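Side-chain contacts in putative uncharacterized protein (Chromobacterium violaceum, PDB 4RMM), which is of uncharacterised function but has the hotdog fold of the thioesterase superfamily and probably hydrolyses acyl-CoA thioesters: residues A[71-76]-A[108-113]; A[34-39]-A[78-83]; A[64-69]-A[104-109]. One frame throughout, in Å; residues are numbered along the deposited sequence.

Contact 1 of 3, residues A[71-76]-A[108-113]; sequences ESAAMI and AQCEIT
Cys110 meets Ala73 and Ala74 without a ring or a flat side chain on either partner, so the flat group that matters is the peptide linking the two alanines. The sulfur of Cys110 lies over one face of this peptide, with SG 3.9 Å from Ala73 O and 3.9 Å from Ala74 CA. It is thus spread across the group and is not directed at the carbonyl oxygen alone. Beside the peptide, the methyl of Ala73 points at strand 106-115 and brings CB to 4.3 Å from the same SG, while the methyl of Ala74 is turned to Val122 and Ile124 of the adjacent strand 119-127. A chi1 of -36° keeps SG next to the backbone N of Cys110 and anti to its carbonyl carbon, which leaves the thiol facing the helix. Small side chains let the two backbones come close: Ala74 CA and Cys110 CA are 6.1 Å apart. Val122 and Ile124 pack against Cys110 as well, and Phe44 of strand 43-46 lies against Ala73. Glu71 serves a different surface of the helix: its OE1 is hydrogen-bonded to Gly67 N, and its OE2 to Tyr97 OH, of the second subunit. Helix 67-80 is the central helix of the hotdog fold, wrapped by the antiparallel sheet, and here the sheet reaches it close to the centre of the subunit. The chemistry is dispersion between a polarisable sulfur, the Ala73 methyl, Ala74 CA and the peptide face, consistent with a helix-to-sheet spacing governed here by the small size of the residues.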
ATOM      1  N   GLU A  71       3.871  -2.837  -2.990  1.00 38.42           N
ATOM      2  CA  GLU A  71       3.545  -2.176  -4.250  1.00 40.64           C
ATOM      3  C   GLU A  71       4.697  -1.304  -4.795  1.00 39.01           C
ATOM      4  O   GLU A  71       5.014  -1.376  -5.972  1.00 44.27           O
ATOM      5  CB  GLU A  71       2.272  -1.338  -4.062  1.00 40.86           C
ATOM      6  CG  GLU A  71       1.843  -0.583  -5.294  1.00 40.07           C
ATOM      7  CD  GLU A  71       0.521   0.161  -5.088  1.00 43.48           C
ATOM      8  OE1 GLU A  71       0.436   1.007  -4.189  1.00 48.87           O
ATOM      9  OE2 GLU A  71      -0.427  -0.116  -5.833  1.00 38.34           O
ATOM     10  N   SER A  72       5.321  -0.484  -3.950  1.00 44.49           N
ATOM     11  CA  SER A  72       6.430   0.361  -4.406  1.00 44.72           C
ATOM     12  C   SER A  72       7.671  -0.476  -4.751  1.00 49.95           C
ATOM     13  O   SER A  72       8.407  -0.134  -5.685  1.00 46.11           O
ATOM     14  CB  SER A  72       6.841   1.372  -3.335  1.00 61.96           C
ATOM     15  OG  SER A  72       5.836   1.564  -2.374  1.00 74.89           O
ATOM     16  N   ALA A  73       7.927  -1.538  -3.979  1.00 42.57           N
ATOM     17  CA  ALA A  73       9.073  -2.408  -4.253  1.00 55.23           C
ATOM     18  C   ALA A  73       8.936  -2.954  -5.664  1.00 47.91           C
ATOM     19  O   ALA A  73       9.880  -2.930  -6.442  1.00 43.25           O
ATOM     20  CB  ALA A  73       9.130  -3.580  -3.243  1.00 48.75           C
ATOM     21  N   ALA A  74       7.746  -3.451  -5.989  1.00 55.03           N
ATOM     22  CA  ALA A  74       7.491  -4.020  -7.313  1.00 33.65           C
ATOM     23  C   ALA A  74       7.692  -2.949  -8.397  1.00 51.79           C
ATOM     24  O   ALA A  74       8.186  -3.235  -9.480  1.00 48.74           O
ATOM     25  CB  ALA A  74       6.069  -4.571  -7.368  1.00 31.44           C
HETATM   26  N   MSE A  75       7.306  -1.713  -8.101  1.00 39.43           N
HETATM   27  CA  MSE A  75       7.482  -0.630  -9.064  1.00 39.56           C
HETATM   28  C   MSE A  75       8.973  -0.345  -9.237  1.00 44.93           C
HETATM   29  O   MSE A  75       9.494  -0.311 -10.357  1.00 50.54           O
HETATM   30  CB  MSE A  75       6.799   0.642  -8.580  1.00 40.03           C
HETATM   31  CG  MSE A  75       7.497   1.889  -9.107  1.00 64.55           C
HETATM   32 SE   MSE A  75       6.296   3.261  -9.669  0.75 95.73          SE
HETATM   33  CE  MSE A  75       6.384   4.344  -8.076  1.00 86.33           C
ATOM     34  N   ILE A  76       9.648  -0.122  -8.119  1.00 43.10           N
ATOM     35  CA  ILE A  76      11.082   0.155  -8.135  1.00 62.37           C
ATOM     36  C   ILE A  76      11.861  -0.953  -8.842  1.00 57.36           C
ATOM     37  O   ILE A  76      12.755  -0.683  -9.641  1.00 52.01           O
ATOM     38  CB  ILE A  76      11.612   0.337  -6.696  1.00 59.50           C
ATOM     39  CG1 ILE A  76      11.050   1.641  -6.120  1.00 57.07           C
ATOM     40  CG2 ILE A  76      13.135   0.351  -6.689  1.00 68.93           C
ATOM     41  CD1 ILE A  76      11.221   1.802  -4.617  1.00 68.64           C
ATOM     42  N   ALA A 108      12.402  -8.757   1.108  1.00 60.76           N
ATOM     43  CA  ALA A 108      11.463  -8.775  -0.005  1.00 49.27           C
ATOM     44  C   ALA A 108      12.213  -8.739  -1.318  1.00 48.93           C
ATOM     45  O   ALA A 108      13.192  -8.004  -1.472  1.00 53.72           O
ATOM     46  CB  ALA A 108      10.490  -7.580   0.083  1.00 49.20           C
ATOM     47  N   GLN A 109      11.747  -9.536  -2.270  1.00 58.43           N
ATOM     48  CA  GLN A 109      12.374  -9.594  -3.568  1.00 64.31           C
ATOM     49  C   GLN A 109      11.341  -9.863  -4.642  1.00 54.41           C
ATOM     50  O   GLN A 109      10.454 -10.702  -4.472  1.00 45.93           O
ATOM     51  CB  GLN A 109      13.433 -10.694  -3.591  1.00 63.03           C
ATOM     52  CG  GLN A 109      14.360 -10.605  -4.780  1.00 65.30           C
ATOM     53  CD  GLN A 109      15.582 -11.477  -4.619  1.00 74.84           C
ATOM     54  OE1 GLN A 109      15.562 -12.664  -4.947  1.00 76.23           O
ATOM     55  NE2 GLN A 109      16.656 -10.895  -4.098  1.00 69.83           N
ATOM     56  N   CYS A 110      11.480  -9.169  -5.765  1.00 50.25           N
ATOM     57  CA  CYS A 110      10.528  -9.329  -6.852  1.00 53.47           C
ATOM     58  C   CYS A 110      11.104 -10.063  -8.030  1.00 57.67           C
ATOM     59  O   CYS A 110      12.311 -10.103  -8.241  1.00 63.78           O
ATOM     60  CB  CYS A 110      10.029  -7.971  -7.329  1.00 51.96           C
ATOM     61  SG  CYS A 110       9.829  -6.793  -6.021  1.00 57.39           S
ATOM     62  N   GLU A 111      10.210 -10.624  -8.822  1.00 62.39           N
ATOM     63  CA  GLU A 111      10.618 -11.346  -9.999  1.00 64.23           C
ATOM     64  C   GLU A 111       9.669 -11.008 -11.131  1.00 60.73           C
ATOM     65  O   GLU A 111       8.460 -10.955 -10.930  1.00 58.83           O
ATOM     66  CB  GLU A 111      10.561 -12.840  -9.726  1.00 66.62           C
ATOM     67  CG  GLU A 111      10.649 -13.680 -10.974  1.00 88.62           C
ATOM     68  CD  GLU A 111      10.442 -15.138 -10.681  1.00 92.54           C
ATOM     69  OE1 GLU A 111       9.275 -15.583 -10.657  1.00 95.55           O
ATOM     70  OE2 GLU A 111      11.458 -15.827 -10.455  1.00 82.93           O
ATOM     71  N   ILE A 112      10.202 -10.781 -12.323  1.00 52.33           N
ATOM     72  CA  ILE A 112       9.345 -10.484 -13.460  1.00 62.80           C
ATOM     73  C   ILE A 112       9.014 -11.759 -14.245  1.00 72.67           C
ATOM     74  O   ILE A 112       9.858 -12.307 -14.943  1.00 74.79           O
ATOM     75  CB  ILE A 112       9.990  -9.447 -14.388  1.00 64.40           C
ATOM     76  CG1 ILE A 112      10.255  -8.163 -13.597  1.00 63.23           C
ATOM     77  CG2 ILE A 112       9.086  -9.198 -15.577  1.00 72.52           C
ATOM     78  CD1 ILE A 112      10.591  -6.968 -14.433  1.00 76.66           C
ATOM     79  N   THR A 113       7.759 -12.198 -14.129  1.00 83.29           N
ATOM     80  CA  THR A 113       7.243 -13.438 -14.746  1.00 83.77           C
ATOM     81  C   THR A 113       7.017 -13.542 -16.240  1.00 91.99           C
ATOM     82  O   THR A 113       7.463 -14.490 -16.882  1.00107.50           O
ATOM     83  CB  THR A 113       5.937 -13.846 -14.128  1.00 93.10           C
ATOM     84  OG1 THR A 113       6.150 -14.200 -12.759  1.00 92.66           O
ATOM     85  CG2 THR A 113       5.367 -15.036 -14.894  1.00 98.22           C
TER

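Contact 2 of 3, residues A[34-39]-A[78-83]; sequences MAEDEQ and LMWNRE
Apolar packing between Met34 and Trp80 carries this contact. Met34, a selenomethionine in the crystal, leaves strand 33-35 extended, with CG anti to the backbone N (chi1 -176°) and chi2 also trans, and then bends at its third torsion. That bend turns the terminal methyl to the six-membered ring of Trp80, where CE lies 3.9 Å from CZ3 in an oblique approach. Trp80, in the last turn of helix 67-80, likewise has CG anti to its backbone N, which sends the indole out to the strand while the backbones stay apart: Glu36 CA and Trp80 CA are 11.1 Å from each other. Tyr17 and Ile20 of helix 17-20 pack on both Met34 and Trp80, and the Tyr17 and Trp80 rings meet with their planes about 30° apart. The polar component is looser. The exposed Glu36 brings its carboxylate near the indole, but OE1 stays 4.4 Å from Trp80 NE1, too long for a hydrogen bond. Polar and charged groups of the loops have partners nearby: Asp37 forms a salt bridge with Arg43, and Asn81 ND2 is hydrogen-bonded to Glu41 OE1. The contact therefore joins 33-35, one of the two edge strands within the chain, to the C-terminal end of the central helix, with helix 17-20 packing on both. Its chemistry is an indole and a selenoether chain in apolar contact, with a carboxylate at most adding a weak electrostatic attraction to the indole N-H.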
HETATM    1  N   MSE A  34      17.777  -1.024   1.043  1.00 91.50           N
HETATM    2  CA  MSE A  34      17.753  -1.575  -0.296  1.00 83.12           C
HETATM    3  C   MSE A  34      19.150  -1.847  -0.840  1.00 88.64           C
HETATM    4  O   MSE A  34      20.059  -1.028  -0.687  1.00 91.00           O
HETATM    5  CB  MSE A  34      17.002  -0.604  -1.203  1.00 81.78           C
HETATM    6  CG  MSE A  34      16.789  -1.067  -2.619  1.00 88.37           C
HETATM    7 SE   MSE A  34      15.822   0.288  -3.597  0.66 82.82          SE
HETATM    8  CE  MSE A  34      17.305   1.190  -4.406  1.00 89.33           C
ATOM      9  N   ALA A  35      19.310  -3.005  -1.474  1.00 82.69           N
ATOM     10  CA  ALA A  35      20.586  -3.407  -2.055  1.00 85.15           C
ATOM     11  C   ALA A  35      20.400  -4.594  -2.994  1.00 83.42           C
ATOM     12  O   ALA A  35      19.275  -4.971  -3.315  1.00 94.37           O
ATOM     13  CB  ALA A  35      21.572  -3.766  -0.952  1.00 97.48           C
ATOM     14  N   GLU A  36      21.511  -5.186  -3.422  1.00 95.83           N
ATOM     15  CA  GLU A  36      21.474  -6.324  -4.333  1.00 96.56           C
ATOM     16  C   GLU A  36      22.158  -7.577  -3.786  1.00 86.80           C
ATOM     17  O   GLU A  36      23.116  -7.498  -3.015  1.00 92.08           O
ATOM     18  CB  GLU A  36      22.104  -5.932  -5.674  1.00 96.43           C
ATOM     19  CG  GLU A  36      22.197  -7.067  -6.679  1.00 95.72           C
ATOM     20  CD  GLU A  36      21.629  -6.692  -8.030  1.00102.04           C
ATOM     21  OE1 GLU A  36      21.979  -5.607  -8.541  1.00106.95           O
ATOM     22  OE2 GLU A  36      20.837  -7.486  -8.579  1.00102.74           O
ATOM     23  N   ASP A  37      21.651  -8.733  -4.205  1.00 74.24           N
ATOM     24  CA  ASP A  37      22.168 -10.027  -3.782  1.00 80.87           C
ATOM     25  C   ASP A  37      23.029 -10.632  -4.904  1.00102.10           C
ATOM     26  O   ASP A  37      23.290  -9.980  -5.915  1.00102.66           O
ATOM     27  CB  ASP A  37      21.002 -10.965  -3.478  1.00 83.85           C
ATOM     28  CG  ASP A  37      20.285 -11.396  -4.730  1.00 71.65           C
ATOM     29  OD1 ASP A  37      20.761 -10.996  -5.804  1.00 73.11           O
ATOM     30  OD2 ASP A  37      19.275 -12.124  -4.653  1.00 64.03           O
ATOM     31  N   GLU A  38      23.433 -11.887  -4.730  1.00104.57           N
ATOM     32  CA  GLU A  38      24.267 -12.582  -5.709  1.00117.38           C
ATOM     33  C   GLU A  38      23.531 -13.107  -6.937  1.00116.03           C
ATOM     34  O   GLU A  38      22.937 -14.184  -6.891  1.00110.93           O
ATOM     35  CB  GLU A  38      24.976 -13.728  -5.040  1.00153.87           C
ATOM     36  N   GLN A  39      23.589 -12.363  -8.038  1.00127.11           N
ATOM     37  CA  GLN A  39      22.929 -12.777  -9.279  1.00130.99           C
ATOM     38  C   GLN A  39      21.428 -12.692  -9.159  1.00134.40           C
ATOM     39  O   GLN A  39      20.715 -12.860 -10.145  1.00119.88           O
ATOM     40  CB  GLN A  39      23.295 -14.218  -9.634  1.00143.08           C
ATOM     41  N   LEU A  78      10.931  -2.849 -11.185  1.00 53.78           N
ATOM     42  CA  LEU A  78      10.679  -2.725 -12.615  1.00 55.97           C
ATOM     43  C   LEU A  78      11.528  -1.655 -13.274  1.00 63.40           C
ATOM     44  O   LEU A  78      12.134  -1.898 -14.316  1.00 67.41           O
ATOM     45  CB  LEU A  78       9.203  -2.413 -12.874  1.00 67.10           C
ATOM     46  CG  LEU A  78       8.474  -3.351 -13.836  1.00 67.73           C
ATOM     47  CD1 LEU A  78       7.087  -2.805 -14.103  1.00 71.46           C
ATOM     48  CD2 LEU A  78       9.239  -3.476 -15.137  1.00 52.95           C
HETATM   49  N   MSE A  79      11.564  -0.466 -12.682  1.00 59.68           N
HETATM   50  CA  MSE A  79      12.341   0.605 -13.273  1.00 69.53           C
HETATM   51  C   MSE A  79      13.833   0.476 -13.007  1.00 77.27           C
HETATM   52  O   MSE A  79      14.642   1.179 -13.606  1.00 85.50           O
HETATM   53  CB  MSE A  79      11.807   1.980 -12.841  1.00 67.04           C
HETATM   54  CG  MSE A  79      11.498   2.174 -11.379  1.00 69.84           C
HETATM   55 SE   MSE A  79      10.716   3.948 -11.102  0.69 91.45          SE
HETATM   56  CE  MSE A  79       8.944   3.612 -11.748  1.00116.09           C
ATOM     57  N   TRP A  80      14.196  -0.439 -12.116  1.00 77.79           N
ATOM     58  CA  TRP A  80      15.600  -0.676 -11.816  1.00 83.42           C
ATOM     59  C   TRP A  80      16.094  -1.673 -12.856  1.00 79.95           C
ATOM     60  O   TRP A  80      17.248  -1.638 -13.276  1.00 74.93           O
ATOM     61  CB  TRP A  80      15.755  -1.256 -10.410  1.00 70.47           C
ATOM     62  CG  TRP A  80      17.176  -1.487 -10.011  1.00 72.97           C
ATOM     63  CD1 TRP A  80      17.947  -2.581 -10.299  1.00 75.72           C
ATOM     64  CD2 TRP A  80      18.010  -0.596  -9.269  1.00 73.39           C
ATOM     65  NE1 TRP A  80      19.208  -2.423  -9.780  1.00 80.70           N
ATOM     66  CE2 TRP A  80      19.275  -1.206  -9.138  1.00 79.34           C
ATOM     67  CE3 TRP A  80      17.814   0.671  -8.695  1.00 80.13           C
ATOM     68  CZ2 TRP A  80      20.341  -0.604  -8.464  1.00 85.83           C
ATOM     69  CZ3 TRP A  80      18.874   1.276  -8.022  1.00 86.86           C
ATOM     70  CH2 TRP A  80      20.120   0.635  -7.912  1.00 89.40           C
ATOM     71  N   ASN A  81      15.191  -2.549 -13.278  1.00 79.63           N
ATOM     72  CA  ASN A  81      15.499  -3.563 -14.270  1.00 79.76           C
ATOM     73  C   ASN A  81      15.134  -3.125 -15.686  1.00 84.19           C
ATOM     74  O   ASN A  81      15.258  -3.909 -16.627  1.00 86.07           O
ATOM     75  CB  ASN A  81      14.759  -4.859 -13.932  1.00 85.06           C
ATOM     76  CG  ASN A  81      15.327  -5.560 -12.707  1.00 96.73           C
ATOM     77  OD1 ASN A  81      15.338  -5.017 -11.599  1.00 86.60           O
ATOM     78  ND2 ASN A  81      15.801  -6.782 -12.908  1.00 95.05           N
ATOM     79  N   ARG A  82      14.681  -1.884 -15.844  1.00 81.45           N
ATOM     80  CA  ARG A  82      14.307  -1.394 -17.169  1.00 91.77           C
ATOM     81  C   ARG A  82      14.875  -0.039 -17.544  1.00112.49           C
ATOM     82  O   ARG A  82      15.604   0.590 -16.776  1.00 94.85           O
ATOM     83  CB  ARG A  82      12.783  -1.334 -17.326  1.00 86.08           C
ATOM     84  CG  ARG A  82      12.121  -2.680 -17.551  1.00 90.18           C
ATOM     85  CD  ARG A  82      10.688  -2.534 -18.064  1.00 93.65           C
ATOM     86  NE  ARG A  82      10.614  -2.068 -19.452  1.00 98.36           N
ATOM     87  CZ  ARG A  82      10.623  -0.792 -19.829  1.00 99.22           C
ATOM     88  NH1 ARG A  82      10.702   0.176 -18.924  1.00 95.40           N
ATOM     89  NH2 ARG A  82      10.549  -0.482 -21.119  1.00 98.20           N
ATOM     90  N   GLU A  83      14.528   0.393 -18.750  1.00141.74           N
ATOM     91  CA  GLU A  83      14.963   1.675 -19.278  1.00150.40           C
ATOM     92  C   GLU A  83      14.225   2.766 -18.509  1.00144.35           C
ATOM     93  O   GLU A  83      12.993   2.815 -18.496  1.00150.09           O
ATOM     94  CB  GLU A  83      14.663   1.740 -20.781  1.00152.66           C
ATOM     95  CG  GLU A  83      15.455   0.718 -21.615  1.00156.69           C
ATOM     96  CD  GLU A  83      15.155  -0.728 -21.240  1.00157.99           C
ATOM     97  OE1 GLU A  83      14.012  -1.181 -21.471  1.00155.64           O
ATOM     98  OE2 GLU A  83      16.064  -1.408 -20.711  1.00160.24           O
TER

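Contact 3 of 3, residues A[64-69]-A[104-109]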
ATOM      1  N   GLY A  64       0.118  -4.333  10.853  1.00 67.74           N
ATOM      2  CA  GLY A  64       1.090  -5.069  10.066  1.00 55.28           C
ATOM      3  C   GLY A  64       0.930  -4.847   8.569  1.00 65.38           C
ATOM      4  O   GLY A  64       1.438  -5.642   7.769  1.00 57.33           O
ATOM      5  N   LEU A  65       0.229  -3.771   8.192  1.00 47.64           N
ATOM      6  CA  LEU A  65       0.006  -3.455   6.786  1.00 50.65           C
ATOM      7  C   LEU A  65       1.314  -3.170   6.077  1.00 45.56           C
ATOM      8  O   LEU A  65       2.161  -2.448   6.600  1.00 52.63           O
ATOM      9  CB  LEU A  65      -0.919  -2.236   6.637  1.00 51.44           C
ATOM     10  CG  LEU A  65      -2.289  -2.285   7.313  1.00 49.73           C
ATOM     11  CD1 LEU A  65      -3.133  -1.117   6.811  1.00 49.29           C
ATOM     12  CD2 LEU A  65      -2.982  -3.609   7.015  1.00 57.31           C
ATOM     13  N   ILE A  66       1.464  -3.728   4.878  1.00 46.52           N
ATOM     14  CA  ILE A  66       2.665  -3.551   4.069  1.00 46.44           C
ATOM     15  C   ILE A  66       2.352  -3.375   2.584  1.00 38.08           C
ATOM     16  O   ILE A  66       3.251  -3.382   1.749  1.00 50.79           O
ATOM     17  CB  ILE A  66       3.641  -4.757   4.212  1.00 51.62           C
ATOM     18  CG1 ILE A  66       2.910  -6.060   3.910  1.00 48.31           C
ATOM     19  CG2 ILE A  66       4.241  -4.786   5.630  1.00 53.60           C
ATOM     20  CD1 ILE A  66       3.782  -7.301   4.052  1.00 57.00           C
ATOM     21  N   GLY A  67       1.075  -3.201   2.266  1.00 43.73           N
ATOM     22  CA  GLY A  67       0.676  -3.029   0.880  1.00 39.24           C
ATOM     23  C   GLY A  67       1.440  -1.955   0.153  1.00 39.71           C
ATOM     24  O   GLY A  67       1.873  -2.156  -0.979  1.00 41.91           O
ATOM     25  N   GLY A  68       1.602  -0.808   0.805  1.00 38.27           N
ATOM     26  CA  GLY A  68       2.344   0.288   0.196  1.00 46.10           C
ATOM     27  C   GLY A  68       3.784  -0.089  -0.105  1.00 56.21           C
ATOM     28  O   GLY A  68       4.308   0.227  -1.161  1.00 44.66           O
ATOM     29  N   PHE A  69       4.426  -0.775   0.832  1.00 48.94           N
ATOM     30  CA  PHE A  69       5.818  -1.213   0.689  1.00 51.54           C
ATOM     31  C   PHE A  69       5.981  -2.159  -0.487  1.00 47.35           C
ATOM     32  O   PHE A  69       6.804  -1.935  -1.361  1.00 42.07           O
ATOM     33  CB  PHE A  69       6.255  -1.916   1.976  1.00 47.34           C
ATOM     34  CG  PHE A  69       7.498  -2.743   1.833  1.00 47.88           C
ATOM     35  CD1 PHE A  69       8.729  -2.141   1.585  1.00 49.62           C
ATOM     36  CD2 PHE A  69       7.441  -4.130   1.978  1.00 43.79           C
ATOM     37  CE1 PHE A  69       9.897  -2.907   1.485  1.00 59.25           C
ATOM     38  CE2 PHE A  69       8.596  -4.907   1.883  1.00 46.86           C
ATOM     39  CZ  PHE A  69       9.834  -4.293   1.636  1.00 60.89           C
ATOM     40  N   GLN A 104      11.915  -9.705  13.501  1.00 89.58           N
ATOM     41  CA  GLN A 104      13.111  -9.835  12.681  1.00 89.43           C
ATOM     42  C   GLN A 104      12.930  -8.900  11.489  1.00 92.15           C
ATOM     43  O   GLN A 104      11.812  -8.473  11.194  1.00 91.64           O
ATOM     44  CB  GLN A 104      13.251 -11.268  12.173  1.00 90.59           C
ATOM     45  CG  GLN A 104      13.385 -12.320  13.253  1.00 96.09           C
ATOM     46  CD  GLN A 104      13.284 -13.730  12.699  1.00 96.51           C
ATOM     47  OE1 GLN A 104      13.907 -14.060  11.691  1.00 79.56           O
ATOM     48  NE2 GLN A 104      12.502 -14.571  13.362  1.00 99.01           N
ATOM     49  N   THR A 105      14.020  -8.579  10.802  1.00 80.59           N
ATOM     50  CA  THR A 105      13.918  -7.706   9.643  1.00 85.22           C
ATOM     51  C   THR A 105      13.204  -8.465   8.532  1.00 74.10           C
ATOM     52  O   THR A 105      13.413  -9.666   8.352  1.00 77.77           O
ATOM     53  CB  THR A 105      15.301  -7.255   9.139  1.00 71.59           C
ATOM     54  OG1 THR A 105      15.140  -6.509   7.927  1.00 80.00           O
ATOM     55  CG2 THR A 105      16.193  -8.455   8.879  1.00 80.78           C
ATOM     56  N   LEU A 106      12.359  -7.753   7.796  1.00 72.44           N
ATOM     57  CA  LEU A 106      11.582  -8.331   6.709  1.00 60.61           C
ATOM     58  C   LEU A 106      12.269  -8.139   5.363  1.00 67.98           C
ATOM     59  O   LEU A 106      12.569  -7.016   4.965  1.00 80.10           O
ATOM     60  CB  LEU A 106      10.193  -7.683   6.678  1.00 64.49           C
ATOM     61  CG  LEU A 106       9.190  -8.245   5.672  1.00 63.99           C
ATOM     62  CD1 LEU A 106       8.821  -9.688   6.064  1.00 53.25           C
ATOM     63  CD2 LEU A 106       7.950  -7.348   5.643  1.00 53.78           C
ATOM     64  N   PHE A 107      12.520  -9.244   4.669  1.00 68.39           N
ATOM     65  CA  PHE A 107      13.164  -9.224   3.359  1.00 64.61           C
ATOM     66  C   PHE A 107      12.090  -9.290   2.283  1.00 77.26           C
ATOM     67  O   PHE A 107      11.002  -9.818   2.511  1.00 59.20           O
ATOM     68  CB  PHE A 107      14.096 -10.431   3.201  1.00 65.71           C
ATOM     69  CG  PHE A 107      15.261 -10.436   4.154  1.00 78.60           C
ATOM     70  CD1 PHE A 107      16.492  -9.908   3.773  1.00 80.40           C
ATOM     71  CD2 PHE A 107      15.118 -10.943   5.445  1.00 76.06           C
ATOM     72  CE1 PHE A 107      17.567  -9.884   4.665  1.00 77.27           C
ATOM     73  CE2 PHE A 107      16.182 -10.922   6.344  1.00 83.05           C
ATOM     74  CZ  PHE A 107      17.410 -10.391   5.953  1.00 82.90           C
ATOM     75  N   ALA A 108      12.402  -8.757   1.108  1.00 60.76           N
ATOM     76  CA  ALA A 108      11.463  -8.775  -0.005  1.00 49.27           C
ATOM     77  C   ALA A 108      12.213  -8.739  -1.318  1.00 48.93           C
ATOM     78  O   ALA A 108      13.192  -8.004  -1.472  1.00 53.72           O
ATOM     79  CB  ALA A 108      10.490  -7.580   0.083  1.00 49.20           C
ATOM     80  N   GLN A 109      11.747  -9.536  -2.270  1.00 58.43           N
ATOM     81  CA  GLN A 109      12.374  -9.594  -3.568  1.00 64.31           C
ATOM     82  C   GLN A 109      11.341  -9.863  -4.642  1.00 54.41           C
ATOM     83  O   GLN A 109      10.454 -10.702  -4.472  1.00 45.93           O
ATOM     84  CB  GLN A 109      13.433 -10.694  -3.591  1.00 63.03           C
ATOM     85  CG  GLN A 109      14.360 -10.605  -4.780  1.00 65.30           C
ATOM     86  CD  GLN A 109      15.582 -11.477  -4.619  1.00 74.84           C
ATOM     87  OE1 GLN A 109      15.562 -12.664  -4.947  1.00 76.23           O
ATOM     88  NE2 GLN A 109      16.656 -10.895  -4.098  1.00 69.83           N
TER
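Phe69 and Ala108 form the tight half of this contact. The far end of the phenyl ring comes down on the alanine methyl, with CZ and CE2 each 3.7 Å from Ala108 CB, so that the methyl meets the bond between the two ring atoms in an oblique approach. The ring extends this far because CG of Phe69 is anti to the backbone N (chi1 164°), directing it out of the first turn of helix 67-80; Phe69 CA itself remains 9.5 Å from Ala108 CA. The ring is also contacted by Phe44 and Leu46 of strand 43-46 and by the loop residues Met30 and Thr32. Three residues earlier, at the N-cap, the approach is longer. Ile66 stretches its CD1 methyl to Leu106, but this atom stops 4.5 Å from Leu106 CD2. Ile66 also packs on Phe48, and its backbone N is hydrogen-bonded to Tyr97 OH. On the other face of the strand, partly exposed Phe107 turns from the helix and lies on Glu45, while Thr105 OG1 is hydrogen-bonded to Leu46 O. Facing alternately in and out, the strand presents Leu106 and Ala108 to the buried side, as expected for the sheet of a hotdog fold that covers its central helix. With hydrocarbon alone meeting across this contact, the start of the helix faces the sheet here through hydrophobic burial, and the bulk of Phe69 is matched by the smallness of Ala108.

How the contacts relate
All three contacts place helix 67-80 within the hotdog fold. Contacts 1 and 3 both join it to strand 106-115, share Ala108 and Gln109, and have centres about 12 Å apart, contact 3 at the N-terminal end of the helix and contact 1 at its middle. Contact 2 takes the C-terminal end to strand 33-35 at the sheet's margin, its centre about 9 Å from that of contact 1 and about 17 Å from that of contact 3. Along the chain the segments of contact 2 alternate with those of the others, and Gln109 NE2 meets Asp37 OD2 in a probable hydrogen bond. Contacts 1 and 3 also touch the second subunit, so the helix is held by both sheet and dimer.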